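Local coordinates for protein proabylysin (Pyrococcus abyssi, PDB 4JIU) that binds zinc as a metallopeptidase zymogen of the minigluzincin type, whose mature form, abylysin, is probably a small soluble zinc-dependent peptidase, at residues E53-L58 / K82-E87. The protein carries 1 engineered substitution. Sequence-based numbering, arbitrary orientation.
Sequences EMFYIL and KVFPGE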
loop_
_atom_site.group_PDB
_atom_site.type_symbol
_atom_site.label_atom_id
_atom_site.label_comp_id
_atom_site.label_asym_id
_atom_site.label_seq_id
_atom_site.Cartn_x
_atom_site.Cartn_y
_atom_site.Cartn_z
ATOM N N GLU A 53 -7.551 6.342 -0.757
ATOM C CA GLU A 53 -6.169 6.584 -0.380
ATOM C C GLU A 53 -5.634 5.451 0.506
ATOM O O GLU A 53 -4.528 5.012 0.304
ATOM C CB GLU A 53 -6.016 7.929 0.302
ATOM C CG GLU A 53 -6.368 9.127 -0.514
ATOM C CD GLU A 53 -6.808 10.378 0.214
ATOM O OE1 GLU A 53 -6.944 10.404 1.448
ATOM O OE2 GLU A 53 -7.043 11.354 -0.548
ATOM N N MET A 54 -6.437 5.019 1.473
ATOM C CA MET A 54 -6.018 3.844 2.279
ATOM C C MET A 54 -5.827 2.619 1.393
ATOM O O MET A 54 -4.879 1.859 1.554
ATOM C CB MET A 54 -7.087 3.540 3.338
ATOM C CG MET A 54 -7.193 4.542 4.436
ATOM S SD MET A 54 -8.315 4.037 5.775
ATOM C CE MET A 54 -9.770 4.933 5.260
ATOM N N PHE A 55 -6.788 2.415 0.490
ATOM C CA PHE A 55 -6.703 1.271 -0.408
ATOM C C PHE A 55 -5.440 1.376 -1.275
ATOM O O PHE A 55 -4.783 0.369 -1.516
ATOM C CB PHE A 55 -7.958 1.174 -1.283
ATOM C CG PHE A 55 -8.161 -0.187 -1.899
ATOM C CD1 PHE A 55 -8.281 -1.327 -1.098
ATOM C CD2 PHE A 55 -8.248 -0.317 -3.288
ATOM C CE1 PHE A 55 -8.512 -2.545 -1.656
ATOM C CE2 PHE A 55 -8.514 -1.585 -3.835
ATOM C CZ PHE A 55 -8.630 -2.674 -3.016
ATOM N N TYR A 56 -5.125 2.577 -1.766
ATOM C CA TYR A 56 -3.889 2.742 -2.531
ATOM C C TYR A 56 -2.691 2.263 -1.751
ATOM O O TYR A 56 -1.809 1.601 -2.244
ATOM C CB TYR A 56 -3.730 4.206 -3.042
ATOM C CG TYR A 56 -2.403 4.303 -3.740
ATOM C CD1 TYR A 56 -2.271 3.768 -5.029
ATOM C CD2 TYR A 56 -1.254 4.781 -3.172
ATOM C CE1 TYR A 56 -1.091 3.799 -5.679
ATOM C CE2 TYR A 56 -0.047 4.753 -3.790
ATOM C CZ TYR A 56 0.051 4.253 -5.070
ATOM O OH TYR A 56 1.236 4.228 -5.750
ATOM N N ILE A 57 -2.572 2.740 -0.492
ATOM C CA ILE A 57 -1.430 2.349 0.312
ATOM C C ILE A 57 -1.331 0.829 0.436
ATOM O O ILE A 57 -0.249 0.269 0.301
ATOM C CB ILE A 57 -1.462 3.057 1.688
ATOM C CG1 ILE A 57 -1.295 4.572 1.502
ATOM C CG2 ILE A 57 -0.422 2.457 2.611
ATOM C CD1 ILE A 57 -1.605 5.371 2.701
ATOM N N LEU A 58 -2.444 0.177 0.744
ATOM C CA LEU A 58 -2.440 -1.268 0.859
ATOM C C LEU A 58 -2.035 -1.931 -0.433
ATOM O O LEU A 58 -1.261 -2.900 -0.433
ATOM C CB LEU A 58 -3.799 -1.758 1.351
ATOM C CG LEU A 58 -4.118 -1.401 2.802
ATOM C CD1 LEU A 58 -5.535 -1.852 3.139
ATOM C CD2 LEU A 58 -3.165 -1.992 3.799
ATOM N N LYS A 82 -3.819 -3.123 -11.509
ATOM C CA LYS A 82 -5.038 -3.941 -11.389
ATOM C C LYS A 82 -6.159 -3.190 -10.688
ATOM O O LYS A 82 -7.328 -3.596 -10.826
ATOM C CB LYS A 82 -4.730 -5.282 -10.667
ATOM C CG LYS A 82 -3.758 -6.113 -11.483
ATOM C CD LYS A 82 -3.363 -7.358 -10.704
ATOM C CE LYS A 82 -2.498 -8.290 -11.499
ATOM N NZ LYS A 82 -2.096 -9.454 -10.676
ATOM N N VAL A 83 -5.846 -2.108 -10.000
ATOM C CA VAL A 83 -6.819 -1.268 -9.333
ATOM C C VAL A 83 -6.749 0.172 -9.876
ATOM O O VAL A 83 -7.809 0.691 -10.195
ATOM C CB VAL A 83 -6.592 -1.217 -7.801
ATOM C CG1 VAL A 83 -7.540 -0.235 -7.165
ATOM C CG2 VAL A 83 -6.785 -2.610 -7.247
ATOM N N PHE A 84 -5.543 0.746 -9.943
ATOM C CA PHE A 84 -5.390 2.170 -10.243
ATOM C C PHE A 84 -4.851 2.333 -11.658
ATOM O O PHE A 84 -3.655 2.092 -11.868
ATOM C CB PHE A 84 -4.435 2.794 -9.235
ATOM C CG PHE A 84 -4.977 2.721 -7.823
ATOM C CD1 PHE A 84 -4.620 1.683 -6.971
ATOM C CD2 PHE A 84 -5.865 3.649 -7.336
ATOM C CE1 PHE A 84 -5.119 1.556 -5.701
ATOM C CE2 PHE A 84 -6.379 3.596 -6.065
ATOM C CZ PHE A 84 -6.008 2.519 -5.247
ATOM N N PRO A 85 -5.671 2.648 -12.651
ATOM C CA PRO A 85 -5.218 2.666 -14.043
ATOM C C PRO A 85 -4.455 3.913 -14.393
ATOM O O PRO A 85 -4.734 4.996 -13.896
ATOM C CB PRO A 85 -6.556 2.603 -14.825
ATOM C CG PRO A 85 -7.550 3.338 -13.945
ATOM C CD PRO A 85 -7.112 2.988 -12.530
ATOM N N GLY A 86 -3.487 3.800 -15.287
ATOM C CA GLY A 86 -2.957 4.976 -15.950
ATOM C C GLY A 86 -2.287 5.906 -14.983
ATOM O O GLY A 86 -1.376 5.573 -14.235
ATOM N N GLU A 87 -2.707 7.167 -15.016
ATOM C CA GLU A 87 -2.179 8.204 -14.182
ATOM C C GLU A 87 -2.747 8.213 -12.771
ATOM O O GLU A 87 -2.358 9.070 -11.951
ATOM C CB GLU A 87 -2.342 9.567 -14.882
ATOM C CG GLU A 87 -1.600 9.580 -16.232
ATOM C CD GLU A 87 -2.372 10.469 -17.192
ATOM O OE1 GLU A 87 -3.603 10.564 -16.923
ATOM O OE2 GLU A 87 -1.813 11.017 -18.160
#
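The Phe84 ring takes the edge of the Tyr56 ring on one face, a T-shaped pair with centroids 5.1 Å apart and planes at 77°. It illustrates how a loop packs against the zinc-binding HExxH helix of a gluzincin: Tyr56 sits on helix 51-67 one turn before the zinc ligand His60, and Phe84 in the loop between helices 74-80 and 88-100. Phe84 CZ pushes up to the helix backbone, 3.5 Å from Tyr56 CA, while Tyr56 CD1 lies over the ring's rim, 3.7 Å from Phe84 CE1. The opposite face of Phe84 is covered by its own neighbour, Val83 CG1, so the ring is sandwiched between a methyl and an aromatic edge. A chi1 of 177°, with CG opposite the backbone N, turns the CD1 edge of Tyr56 onto the face of Phe84; its hydroxyl is hydrogen-bonded to His60 ND1 and Glu93 OE1. The phenol thereby links a first-shell histidine to helix 88-100, and Phe84 packs against this second-shell residue. Without the Phe84 ring, as with a leucine here, the Tyr56 edge would probably lose its aromatic partner and a gap would open beside Tyr56 CA. Phe55, one residue before Tyr56, also packs on Ala9 of helix 2-13; near its ring plane, Val83 CG1 meets the edge at CE2, 3.7 Å away.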